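Local coordinates for protein versicolorin reductase (Brucella melitensis, PDB 4NIM) that probably catalyses NAD(P)(H)-dependent oxidation or reduction as a member of the short-chain dehydrogenase/reductase family, at residues Ala101-Asp105 and Arg119-Asn124; Leu173-Thr177 and Val191-Asn195; Asp88-Leu94 and Leu138-Asp142; Ser153-Met157 and Asn258-Trp264. One frame throughout, in Å; residues are numbered along the deposited sequence. Where two conformers were deposited one is given.

Contact 1: Ala101-Asp105 and Arg119-Asn124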
loop_
_atom_site.group_PDB
_atom_site.type_symbol
_atom_site.label_atom_id
_atom_site.label_comp_id
_atom_site.label_asym_id
_atom_site.label_seq_id
_atom_site.Cartn_x
_atom_site.Cartn_y
_atom_site.Cartn_z
ATOM N N ALA A 101 -3.496 -2.055 1.470
ATOM C CA ALA A 101 -4.589 -2.976 1.274
ATOM C C ALA A 101 -4.302 -3.819 0.021
ATOM O O ALA A 101 -3.633 -3.350 -0.850
ATOM C CB ALA A 101 -5.871 -2.220 1.057
ATOM N N GLY A 102 -4.811 -5.036 -0.042
ATOM C CA GLY A 102 -4.780 -5.794 -1.271
ATOM C C GLY A 102 -5.662 -6.994 -1.154
ATOM O O GLY A 102 -5.941 -7.436 -0.069
ATOM N N LEU A 103 -6.086 -7.528 -2.286
ATOM C CA LEU A 103 -6.799 -8.760 -2.306
ATOM C C LEU A 103 -5.904 -9.787 -2.958
ATOM O O LEU A 103 -5.183 -9.486 -3.902
ATOM C CB LEU A 103 -8.030 -8.664 -3.199
ATOM C CG LEU A 103 -9.332 -8.105 -2.733
ATOM C CD1 LEU A 103 -10.355 -8.301 -3.878
ATOM C CD2 LEU A 103 -9.780 -8.793 -1.445
ATOM N N THR A 104 -6.025 -11.028 -2.512
ATOM C CA THR A 104 -5.240 -12.103 -3.074
ATOM C C THR A 104 -6.100 -13.282 -3.620
ATOM O O THR A 104 -5.631 -14.416 -3.661
ATOM C CB THR A 104 -4.293 -12.655 -1.999
ATOM O OG1 THR A 104 -5.099 -13.166 -0.944
ATOM C CG2 THR A 104 -3.363 -11.571 -1.464
ATOM N N ASP A 105 -7.325 -13.001 -4.051
ATOM C CA ASP A 105 -8.169 -13.998 -4.721
ATOM C C ASP A 105 -7.410 -14.718 -5.843
ATOM O O ASP A 105 -6.705 -14.093 -6.632
ATOM C CB ASP A 105 -9.423 -13.368 -5.359
ATOM C CG ASP A 105 -10.383 -12.789 -4.334
ATOM O OD1 ASP A 105 -9.893 -12.224 -3.340
ATOM O OD2 ASP A 105 -11.621 -12.925 -4.514
ATOM N N ARG A 119 -12.747 -7.491 -9.066
ATOM C CA ARG A 119 -12.453 -7.203 -7.618
ATOM C C ARG A 119 -10.934 -6.998 -7.425
ATOM O O ARG A 119 -10.485 -6.132 -6.682
ATOM C CB ARG A 119 -12.800 -8.411 -6.708
ATOM C CG ARG A 119 -14.218 -8.623 -6.358
ATOM C CD ARG A 119 -14.351 -9.484 -5.085
ATOM N NE ARG A 119 -13.925 -10.887 -5.189
ATOM C CZ ARG A 119 -14.586 -11.829 -5.868
ATOM N NH1 ARG A 119 -15.656 -11.521 -6.598
ATOM N NH2 ARG A 119 -14.133 -13.063 -5.873
ATOM N N LEU A 120 -10.149 -7.895 -7.990
ATOM C CA LEU A 120 -8.694 -7.773 -7.909
ATOM C C LEU A 120 -8.205 -6.424 -8.450
ATOM O O LEU A 120 -7.480 -5.706 -7.756
ATOM C CB LEU A 120 -8.038 -8.900 -8.662
ATOM C CG LEU A 120 -8.040 -10.230 -7.875
ATOM C CD1 LEU A 120 -7.698 -11.375 -8.766
ATOM C CD2 LEU A 120 -7.046 -10.224 -6.710
ATOM N N PHE A 121 -8.607 -6.069 -9.655
ATOM C CA PHE A 121 -8.197 -4.757 -10.220
ATOM C C PHE A 121 -8.770 -3.588 -9.433
ATOM O O PHE A 121 -8.111 -2.564 -9.287
ATOM C CB PHE A 121 -8.507 -4.662 -11.711
ATOM C CG PHE A 121 -7.472 -5.297 -12.545
ATOM C CD1 PHE A 121 -7.408 -6.671 -12.659
ATOM C CD2 PHE A 121 -6.481 -4.541 -13.116
ATOM C CE1 PHE A 121 -6.380 -7.261 -13.354
ATOM C CE2 PHE A 121 -5.456 -5.122 -13.828
ATOM C CZ PHE A 121 -5.410 -6.500 -13.936
ATOM N N ALA A 122 -10.000 -3.731 -8.922
ATOM C CA ALA A 122 -10.621 -2.686 -8.180
ATOM C C ALA A 122 -9.832 -2.372 -6.892
ATOM O O ALA A 122 -9.621 -1.192 -6.572
ATOM C CB ALA A 122 -12.066 -3.041 -7.822
ATOM N N VAL A 123 -9.395 -3.398 -6.170
ATOM C CA VAL A 123 -8.740 -3.178 -4.871
ATOM C C VAL A 123 -7.240 -2.965 -5.090
ATOM O O VAL A 123 -6.657 -2.127 -4.450
ATOM C CB VAL A 123 -8.968 -4.339 -3.868
ATOM C CG1 VAL A 123 -8.177 -4.129 -2.567
ATOM C CG2 VAL A 123 -10.462 -4.489 -3.566
ATOM N N ASN A 124 -6.634 -3.715 -6.014
ATOM C CA ASN A 124 -5.162 -3.721 -6.119
ATOM C C ASN A 124 -4.597 -2.599 -7.019
ATOM O O ASN A 124 -3.408 -2.256 -6.894
ATOM C CB ASN A 124 -4.632 -5.052 -6.574
ATOM C CG ASN A 124 -4.912 -6.153 -5.591
ATOM O OD1 ASN A 124 -5.156 -5.901 -4.407
ATOM N ND2 ASN A 124 -4.796 -7.361 -6.040
HETATM O O HOH W 1 -4.745 -1.299 -2.457
#
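L103 lays its side chain across one flank of helix 119-124: CD1 sits 3.8 Å from V123 CG2 and 3.7 Å from R119 CB, while L103 CB lies 4.0 Å from L120 CD2. Its CA-to-CB bond points at the helix, and it covers more of the interface than any other residue of 101-105. The backbone of the same residue is read by N124, whose amide makes a two-way pair: L103 N donates to N124 OD1 (2.8 Å, 161°) and N124 ND2 donates to L103 O (3.0 Å, 170°). G102 CA comes within 3.2 Å of N124 OD1, so a side chain here would start close to that oxygen. Further along, D105 OD2 forms a salt bridge with R119, 2.9 Å from R119 NH2 and 3.1 Å from R119 NE. Water 1 spans the other end, 2.8 Å from A101 O and 2.9 Å from V123 O. The helix carries a wider pi-type turn at 122-124, just where N124 faces the loop; N124 ND2 also bonds to S169, and its side chain touches Y166 and K170. A101-G102 end an N-A-A-G sequence that corresponds to the NNAG motif of classical short-chain dehydrogenases, and N124 probably corresponds to the asparagine of the family's Asn-Ser-Tyr-Lys tetrad, with S153, Y166 and K170 as its likely companions.

Contact 2: Leu173-Thr177 and Val191-Asn195; sequences LDTLT and VNSLN. With EDO (1,2-ethanediol), chain B.
This is the returning half of a beta-alpha-beta crossover in the Rossmann-type sheet: helix 164-183 packs on strand 190-196, which follows it. The short segments run nearly antiparallel, 152° between their directions, with axes 8.4 Å apart. L173-T177 is regular helix, T177 N bonding to L173 O at 2.8 Å; V191-N195 is extended. Register is set by T177 and V191, CA atoms 6.1 Å apart.

T177 (chi1 m) points at the strand and puts CG2 3.6 Å from V191 O, 3.8 Å from N192 C and 4.3 Å from CG1 of V191 (chi1 t); its OG1 also receives a bond from N150. S193 (chi1 t) faces the helix, its CB 3.8 Å from T177 OG1. Water 2 fills the gap, hydrogen-bonded to D174 OD1 (2.9 Å), T177 OG1 (2.7 Å) and S193 OG (2.8 Å).

D174 CA-to-CB points sideways; chi1 m and chi2 9° bring its carboxylate within reach of N195 (chi1 m, chi2 54°). N195 ND2 donates to D174 OD2 at 3.0 Å and weakly to D174 OD1 at 3.2 Å. S152 and S156 also bond to this carboxylate, and ethanediol O1 donates to D174 OD2 at 2.6 Å. S193 OG donates to N195 OD1 at 2.7 Å, an arrangement that leaves N195 ND2 facing the aspartate.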
loop_
_atom_site.group_PDB
_atom_site.type_symbol
_atom_site.label_atom_id
_atom_site.label_comp_id
_atom_site.label_asym_id
_atom_site.label_seq_id
_atom_site.Cartn_x
_atom_site.Cartn_y
_atom_site.Cartn_z
ATOM N N LEU A 173 0.072 -1.856 -11.076
ATOM C CA LEU A 173 0.475 -0.977 -9.993
ATOM C C LEU A 173 1.936 -0.480 -10.125
ATOM O O LEU A 173 2.246 0.709 -9.870
ATOM C CB LEU A 173 0.215 -1.654 -8.675
ATOM C CG LEU A 173 0.500 -0.829 -7.384
ATOM C CD1 LEU A 173 -0.431 0.351 -7.277
ATOM C CD2 LEU A 173 0.310 -1.709 -6.202
ATOM N N ASP A 174 2.845 -1.374 -10.468
ATOM C CA ASP A 174 4.243 -0.995 -10.709
ATOM C C ASP A 174 4.331 0.042 -11.809
ATOM O O ASP A 174 5.059 1.022 -11.664
ATOM C CB ASP A 174 5.100 -2.179 -11.101
ATOM C CG ASP A 174 5.317 -3.188 -9.978
ATOM O OD1 ASP A 174 4.664 -3.066 -8.919
ATOM O OD2 ASP A 174 6.207 -4.096 -10.176
ATOM N N THR A 175 3.673 -0.199 -12.951
ATOM C CA THR A 175 3.640 0.817 -13.972
ATOM C C THR A 175 3.098 2.173 -13.515
ATOM O O THR A 175 3.665 3.249 -13.799
ATOM C CB THR A 175 2.887 0.338 -15.215
ATOM O OG1 THR A 175 3.585 -0.798 -15.734
ATOM C CG2 THR A 175 2.833 1.445 -16.242
ATOM N N LEU A 176 1.997 2.123 -12.793
ATOM C CA LEU A 176 1.445 3.327 -12.157
ATOM C C LEU A 176 2.397 4.047 -11.170
ATOM O O LEU A 176 2.534 5.262 -11.227
ATOM C CB LEU A 176 0.131 2.979 -11.475
ATOM C CG LEU A 176 -0.668 4.177 -10.977
ATOM C CD1 LEU A 176 -1.140 5.042 -12.122
ATOM C CD2 LEU A 176 -1.834 3.710 -10.079
ATOM N N THR A 177 3.135 3.278 -10.386
ATOM C CA THR A 177 4.127 3.841 -9.482
ATOM C C THR A 177 5.103 4.663 -10.308
ATOM O O THR A 177 5.389 5.810 -9.967
ATOM C CB THR A 177 4.889 2.737 -8.705
ATOM O OG1 THR A 177 3.975 2.042 -7.814
ATOM C CG2 THR A 177 6.103 3.330 -7.934
ATOM N N VAL A 191 6.942 8.829 -5.002
ATOM C CA VAL A 191 6.094 7.628 -5.108
ATOM C C VAL A 191 6.965 6.400 -5.380
ATOM O O VAL A 191 7.593 6.292 -6.436
ATOM C CB VAL A 191 5.058 7.762 -6.227
ATOM C CG1 VAL A 191 4.023 6.637 -6.128
ATOM C CG2 VAL A 191 4.377 9.145 -6.182
ATOM N N ASN A 192 6.957 5.469 -4.454
ATOM C CA ASN A 192 7.810 4.305 -4.516
ATOM C C ASN A 192 7.012 3.066 -4.224
ATOM O O ASN A 192 5.916 3.124 -3.609
ATOM C CB ASN A 192 8.949 4.427 -3.525
ATOM C CG ASN A 192 9.920 5.513 -3.893
ATOM O OD1 ASN A 192 10.675 5.404 -4.856
ATOM N ND2 ASN A 192 9.932 6.553 -3.090
ATOM N N SER A 193 7.547 1.941 -4.686
ATOM C CA SER A 193 6.891 0.666 -4.481
ATOM C C SER A 193 7.731 -0.319 -3.698
ATOM O O SER A 193 8.929 -0.399 -3.893
ATOM C CB SER A 193 6.571 0.038 -5.878
ATOM O OG SER A 193 5.914 -1.200 -5.675
ATOM N N LEU A 194 7.074 -1.074 -2.834
ATOM C CA LEU A 194 7.716 -2.141 -2.114
ATOM C C LEU A 194 7.050 -3.432 -2.553
ATOM O O LEU A 194 5.838 -3.605 -2.359
ATOM C CB LEU A 194 7.600 -1.937 -0.592
ATOM C CG LEU A 194 8.429 -2.941 0.209
ATOM C CD1 LEU A 194 9.916 -2.653 0.072
ATOM C CD2 LEU A 194 8.008 -2.895 1.684
ATOM N N ASN A 195 7.826 -4.324 -3.171
ATOM C CA ASN A 195 7.237 -5.479 -3.836
ATOM C C ASN A 195 7.498 -6.702 -2.976
ATOM O O ASN A 195 8.589 -7.275 -3.004
ATOM C CB ASN A 195 7.755 -5.684 -5.258
ATOM C CG ASN A 195 7.250 -4.625 -6.217
ATOM O OD1 ASN A 195 7.414 -3.428 -5.959
ATOM N ND2 ASN A 195 6.684 -5.060 -7.344
HETATM C C1 EDO B . 7.922 -4.997 -12.942
HETATM O O1 EDO B . 8.098 -3.952 -11.955
HETATM C C2 EDO B . 6.495 -5.050 -13.515
HETATM O O2 EDO B . 6.176 -3.988 -14.453
HETATM O O HOH W 2 3.912 -0.651 -7.531
#

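Contact 3: Asp88-Leu94 and Leu138-Asp142; sequences DRAFGRL and LFRRD
A salt-bridge network of D88, R141 and D142 joins the C-terminal parts of helices 77-91 and 114-142. D88-F91 is helical, with G92 N bonded to D88 O at 2.8 Å; G92 leaves the helix at phi/psi 79°/1°, a positive phi that favours glycine, and R93-L94 is extended. L138 O accepts from D142 N at 3.1 Å. D88 (chi1 t) meets R141 (t, t, p) side-on: R141 NH1 to D88 OD2 2.9 Å, R141 NH2 to D88 OD1 3.0 Å. D142 (chi1 m) takes the remaining edge, R141 NE to D142 OD1 3.0 Å and R141 NH2 to D142 OD2 2.9 Å. In the Rossmann-type fold these neighbouring helices belong to successive crossovers, and L94 leads into strand 96-99. Its CA is 6.4 Å from that of L138. L94 (t, p) packs CB 4.0 Å from CD1 of L138 (m, t) and CG 4.0 Å from CE1 of F139 (chi1 m), whose ring edge meets L94 O, 3.3 Å from F139 CE1. Water 3 accepts from L94 N (3.0 Å) and donates to D142 OD2 (2.7 Å) and, weakly, to L138 O (3.1 Å).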
loop_
_atom_site.group_PDB
_atom_site.type_symbol
_atom_site.label_atom_id
_atom_site.label_comp_id
_atom_site.label_asym_id
_atom_site.label_seq_id
_atom_site.Cartn_x
_atom_site.Cartn_y
_atom_site.Cartn_z
ATOM N N ASP A 88 -8.099 15.181 5.612
ATOM C CA ASP A 88 -8.319 16.627 5.528
ATOM C C ASP A 88 -9.320 17.139 6.585
ATOM O O ASP A 88 -9.054 18.132 7.284
ATOM C CB ASP A 88 -8.775 16.971 4.110
ATOM C CG ASP A 88 -8.637 18.443 3.802
ATOM O OD1 ASP A 88 -7.933 19.188 4.553
ATOM O OD2 ASP A 88 -9.310 18.881 2.858
ATOM N N ARG A 89 -10.445 16.445 6.720
ATOM C CA ARG A 89 -11.456 16.787 7.729
ATOM C C ARG A 89 -10.818 16.848 9.148
ATOM O O ARG A 89 -10.923 17.858 9.840
ATOM C CB ARG A 89 -12.625 15.795 7.658
ATOM C CG ARG A 89 -13.874 16.148 8.463
ATOM C CD ARG A 89 -13.856 15.714 9.922
ATOM N NE ARG A 89 -13.640 14.265 10.092
ATOM C CZ ARG A 89 -13.269 13.677 11.234
ATOM N NH1 ARG A 89 -13.073 14.394 12.334
ATOM N NH2 ARG A 89 -13.087 12.361 11.281
ATOM N N ALA A 90 -10.122 15.783 9.530
ATOM C CA ALA A 90 -9.539 15.631 10.862
ATOM C C ALA A 90 -8.288 16.446 11.112
ATOM O O ALA A 90 -8.106 17.006 12.229
ATOM C CB ALA A 90 -9.245 14.149 11.112
ATOM N N PHE A 91 -7.407 16.513 10.112
ATOM C CA PHE A 91 -6.060 17.059 10.304
ATOM C C PHE A 91 -5.724 18.275 9.468
ATOM O O PHE A 91 -4.725 18.941 9.726
ATOM C CB PHE A 91 -5.009 15.971 10.113
ATOM C CG PHE A 91 -5.242 14.763 10.985
ATOM C CD1 PHE A 91 -5.183 14.873 12.380
ATOM C CD2 PHE A 91 -5.572 13.559 10.443
ATOM C CE1 PHE A 91 -5.425 13.771 13.177
ATOM C CE2 PHE A 91 -5.816 12.457 11.233
ATOM C CZ PHE A 91 -5.739 12.553 12.593
ATOM N N GLY A 92 -6.510 18.521 8.411
ATOM C CA GLY A 92 -6.337 19.714 7.545
ATOM C C GLY A 92 -5.214 19.607 6.520
ATOM O O GLY A 92 -4.915 20.556 5.831
ATOM N N ARG A 93 -4.548 18.464 6.501
ATOM C CA ARG A 93 -3.427 18.229 5.593
ATOM C C ARG A 93 -3.123 16.726 5.506
ATOM O O ARG A 93 -3.685 15.922 6.271
ATOM C CB ARG A 93 -2.178 18.981 6.090
ATOM C CG ARG A 93 -1.840 18.719 7.562
ATOM C CD ARG A 93 -0.718 19.605 8.076
ATOM N NE ARG A 93 -0.389 19.321 9.465
ATOM C CZ ARG A 93 0.596 18.520 9.868
ATOM N NH1 ARG A 93 1.384 17.913 8.990
ATOM N NH2 ARG A 93 0.786 18.322 11.163
ATOM N N LEU A 94 -2.253 16.368 4.566
ATOM C CA LEU A 94 -1.776 15.003 4.408
ATOM C C LEU A 94 -0.277 15.033 4.090
ATOM O O LEU A 94 0.202 15.892 3.341
ATOM C CB LEU A 94 -2.535 14.264 3.296
ATOM C CG LEU A 94 -2.217 12.771 3.189
ATOM C CD1 LEU A 94 -2.597 12.026 4.472
ATOM C CD2 LEU A 94 -2.944 12.198 1.979
ATOM N N LEU A 138 -4.241 17.104 -2.310
ATOM C CA LEU A 138 -3.900 17.739 -0.999
ATOM C C LEU A 138 -2.433 18.155 -0.943
ATOM O O LEU A 138 -2.108 19.224 -0.424
ATOM C CB LEU A 138 -4.211 16.802 0.156
ATOM C CG LEU A 138 -5.696 16.464 0.328
ATOM C CD1 LEU A 138 -5.881 15.690 1.626
ATOM C CD2 LEU A 138 -6.562 17.702 0.275
ATOM N N PHE A 139 -1.533 17.305 -1.441
ATOM C CA PHE A 139 -0.119 17.660 -1.417
ATOM C C PHE A 139 0.088 18.984 -2.159
ATOM O O PHE A 139 0.747 19.891 -1.637
ATOM C CB PHE A 139 0.750 16.607 -2.041
ATOM C CG PHE A 139 0.767 15.271 -1.311
ATOM C CD1 PHE A 139 0.574 15.167 0.070
ATOM C CD2 PHE A 139 1.075 14.117 -2.032
ATOM C CE1 PHE A 139 0.635 13.925 0.696
ATOM C CE2 PHE A 139 1.126 12.880 -1.424
ATOM C CZ PHE A 139 0.914 12.794 -0.049
ATOM N N ARG A 140 -0.501 19.101 -3.343
ATOM C CA ARG A 140 -0.382 20.339 -4.129
ATOM C C ARG A 140 -1.014 21.551 -3.456
ATOM O O ARG A 140 -0.447 22.639 -3.509
ATOM C CB ARG A 140 -0.982 20.162 -5.512
ATOM C CG ARG A 140 -0.204 19.158 -6.341
ATOM C CD ARG A 140 -0.958 18.744 -7.584
ATOM N NE ARG A 140 -1.010 19.748 -8.640
ATOM C CZ ARG A 140 -2.082 20.436 -9.013
ATOM N NH1 ARG A 140 -3.255 20.310 -8.408
ATOM N NH2 ARG A 140 -1.988 21.187 -10.074
ATOM N N ARG A 141 -2.210 21.383 -2.889
ATOM C CA ARG A 141 -2.931 22.474 -2.280
ATOM C C ARG A 141 -2.068 23.092 -1.161
ATOM O O ARG A 141 -2.035 24.320 -1.017
ATOM C CB ARG A 141 -4.243 21.960 -1.675
ATOM C CG ARG A 141 -5.060 23.064 -1.022
ATOM C CD ARG A 141 -6.225 22.509 -0.243
ATOM N NE ARG A 141 -5.763 21.944 1.016
ATOM C CZ ARG A 141 -6.497 21.187 1.814
ATOM N NH1 ARG A 141 -7.767 20.905 1.494
ATOM N NH2 ARG A 141 -5.958 20.730 2.940
ATOM N N ASP A 142 -1.383 22.254 -0.375
ATOM C CA ASP A 142 -0.692 22.743 0.819
ATOM C C ASP A 142 0.843 22.773 0.597
ATOM O O ASP A 142 1.581 23.017 1.524
ATOM C CB ASP A 142 -1.056 21.899 2.037
ATOM C CG ASP A 142 -2.512 21.997 2.414
ATOM O OD1 ASP A 142 -3.138 23.014 2.078
ATOM O OD2 ASP A 142 -3.034 21.055 3.047
HETATM O O HOH W 3 -2.039 18.637 2.604
#

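Contact 4: Ser153-Met157 and Asn258-Trp264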
loop_
_atom_site.group_PDB
_atom_site.type_symbol
_atom_site.label_atom_id
_atom_site.label_comp_id
_atom_site.label_asym_id
_atom_site.label_seq_id
_atom_site.Cartn_x
_atom_site.Cartn_y
_atom_site.Cartn_z
ATOM N N SER A 153 3.831 -6.577 -5.335
ATOM C CA SER A 153 4.145 -7.977 -5.106
ATOM C C SER A 153 5.362 -8.440 -5.874
ATOM O O SER A 153 5.662 -7.926 -6.955
ATOM C CB SER A 153 2.904 -8.801 -5.508
ATOM O OG SER A 153 3.129 -10.192 -5.395
ATOM N N MET A 154 5.999 -9.514 -5.403
ATOM C CA MET A 154 7.035 -10.193 -6.190
ATOM C C MET A 154 6.444 -10.844 -7.425
ATOM O O MET A 154 7.148 -11.247 -8.326
ATOM C CB MET A 154 7.782 -11.261 -5.369
ATOM C CG MET A 154 8.669 -10.654 -4.307
ATOM S SD MET A 154 10.041 -9.618 -4.905
ATOM C CE MET A 154 11.095 -10.772 -5.711
ATOM N N SER A 155 5.118 -10.997 -7.441
ATOM C CA SER A 155 4.399 -11.539 -8.568
ATOM C C SER A 155 4.175 -10.573 -9.742
ATOM O O SER A 155 3.683 -10.983 -10.828
ATOM C CB SER A 155 3.030 -12.051 -8.071
ATOM O OG SER A 155 3.157 -13.095 -7.166
ATOM N N SER A 156 4.624 -9.320 -9.594
ATOM C CA SER A 156 4.225 -8.277 -10.503
ATOM C C SER A 156 4.897 -8.314 -11.871
ATOM O O SER A 156 4.483 -7.595 -12.770
ATOM C CB SER A 156 4.473 -6.933 -9.842
ATOM O OG SER A 156 5.832 -6.643 -9.772
ATOM N N MET A 157 5.963 -9.098 -12.031
ATOM C CA MET A 157 6.574 -9.206 -13.333
ATOM C C MET A 157 5.861 -10.233 -14.224
ATOM O O MET A 157 5.833 -10.081 -15.423
ATOM C CB MET A 157 8.058 -9.550 -13.208
ATOM C CG MET A 157 8.681 -9.895 -14.525
ATOM S SD MET A 157 10.478 -10.012 -14.369
ATOM C CE MET A 157 10.921 -8.381 -13.832
ATOM N N ASN A 258 12.197 -4.667 -4.452
ATOM C CA ASN A 258 11.822 -6.062 -4.175
ATOM C C ASN A 258 12.156 -6.410 -2.747
ATOM O O ASN A 258 13.269 -6.182 -2.292
ATOM C CB ASN A 258 12.533 -7.004 -5.097
ATOM C CG ASN A 258 12.150 -6.799 -6.537
ATOM O OD1 ASN A 258 12.871 -6.136 -7.313
ATOM N ND2 ASN A 258 10.990 -7.234 -6.878
ATOM N N PHE A 259 11.215 -7.031 -2.070
ATOM C CA PHE A 259 11.364 -7.366 -0.671
ATOM C C PHE A 259 10.907 -8.783 -0.450
ATOM O O PHE A 259 9.748 -9.016 -0.179
ATOM C CB PHE A 259 10.570 -6.410 0.193
ATOM C CG PHE A 259 10.928 -6.471 1.652
ATOM C CD1 PHE A 259 10.326 -7.407 2.488
ATOM C CD2 PHE A 259 11.893 -5.641 2.181
ATOM C CE1 PHE A 259 10.657 -7.497 3.848
ATOM C CE2 PHE A 259 12.223 -5.699 3.546
ATOM C CZ PHE A 259 11.633 -6.659 4.362
ATOM N N ASP A 260 11.841 -9.719 -0.471
ATOM C CA ASP A 260 11.496 -11.156 -0.411
ATOM C C ASP A 260 12.781 -11.967 -0.421
ATOM O O ASP A 260 13.826 -11.458 -0.863
ATOM C CB ASP A 260 10.640 -11.594 -1.664
ATOM C CG ASP A 260 10.008 -12.978 -1.493
ATOM O OD1 ASP A 260 9.629 -13.323 -0.362
ATOM O OD2 ASP A 260 9.905 -13.741 -2.482
ATOM N N GLN A 261 12.686 -13.218 0.022
ATOM C CA GLN A 261 13.774 -14.176 -0.129
ATOM C C GLN A 261 13.697 -14.918 -1.513
ATOM O O GLN A 261 13.713 -16.128 -1.609
ATOM C CB GLN A 261 13.822 -15.122 1.038
ATOM C CG GLN A 261 14.258 -14.350 2.287
ATOM C CD GLN A 261 14.479 -15.202 3.498
ATOM O OE1 GLN A 261 13.666 -16.093 3.769
ATOM N NE2 GLN A 261 15.574 -14.917 4.272
ATOM N N SER A 262 13.662 -14.127 -2.542
ATOM C CA SER A 262 13.692 -14.582 -3.937
ATOM C C SER A 262 14.157 -13.379 -4.757
ATOM O O SER A 262 14.176 -12.242 -4.250
ATOM C CB SER A 262 12.340 -15.070 -4.385
ATOM O OG SER A 262 11.391 -14.004 -4.623
ATOM N N VAL A 263 14.515 -13.629 -6.018
ATOM C CA VAL A 263 15.213 -12.648 -6.817
ATOM C C VAL A 263 14.741 -12.825 -8.262
ATOM O O VAL A 263 14.906 -13.885 -8.837
ATOM C CB VAL A 263 16.754 -12.853 -6.715
ATOM C CG1 VAL A 263 17.440 -11.848 -7.651
ATOM C CG2 VAL A 263 17.248 -12.618 -5.259
ATOM N N TRP A 264 14.099 -11.811 -8.827
ATOM C CA TRP A 264 13.640 -11.895 -10.207
ATOM C C TRP A 264 14.761 -12.263 -11.163
ATOM O O TRP A 264 15.856 -11.679 -11.120
ATOM C CB TRP A 264 13.041 -10.544 -10.624
ATOM C CG TRP A 264 11.697 -10.269 -10.089
ATOM C CD1 TRP A 264 10.860 -11.145 -9.477
ATOM C CD2 TRP A 264 11.009 -9.022 -10.148
ATOM N NE1 TRP A 264 9.673 -10.529 -9.172
ATOM C CE2 TRP A 264 9.747 -9.212 -9.552
ATOM C CE3 TRP A 264 11.351 -7.746 -10.609
ATOM C CZ2 TRP A 264 8.808 -8.182 -9.426
ATOM C CZ3 TRP A 264 10.394 -6.677 -10.459
ATOM C CH2 TRP A 264 9.135 -6.924 -9.896
#
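Strand 147-153 ends at S153, and the chain then turns tightly: S156 N bonds to S153 O at 3.2 Å, and S153 OG accepts from S155 N at 3.0 Å, an ST turn. Facing it, strand 256-259 gives way to a loop with an inverse gamma turn centred on Q261. The CA atoms of M154 and N258 approach to 6.6 Å. Both segments lie at the C-terminal ends of the parallel strands, where short-chain dehydrogenases hold their active site; S153, in a weak bond with Y166, probably matches the family's catalytic serine. W264 is pinned by its NE1, 2.8 Å from M154 O, and sandwiched by two methionines. M154 CE lies over one face, 4.1 Å from the five-membered ring centroid, and M157 CB over the opposite one, 4.1 Å from the six-membered centroid. Both sulfurs add oblique Met-aromatic contacts. M154 (chi all m) also folds its CG to 3.4 Å from D260 CB, and its SD accepts weakly from N258 ND2 at 3.2 Å.

Burial falls from contact 2, entirely within the core, through the partly buried contacts 1 and 3 to contact 4 at the surface. Contacts 1 and 3 use distant parts of helix 114-142, their centres about 27 Å apart, and each pairs leucine packing with a salt bridge. Contact 2 has no salt bridge; a buried carboxylate, shared by several donors, and a water link its side chains. Contact 4 relies on sulfur, indole and one strong NH bond. These last two meet directly: D174 OD2 lies 2.6 Å from S156 OG, helix to loop, and N195 O 2.8 Å from F259 N, between adjacent strands. Contact 1 touches contact 2 by packing, N124 O being 3.8 Å from L173 CD2. Contact 3 stands about 34 Å from contact 4, centre to centre.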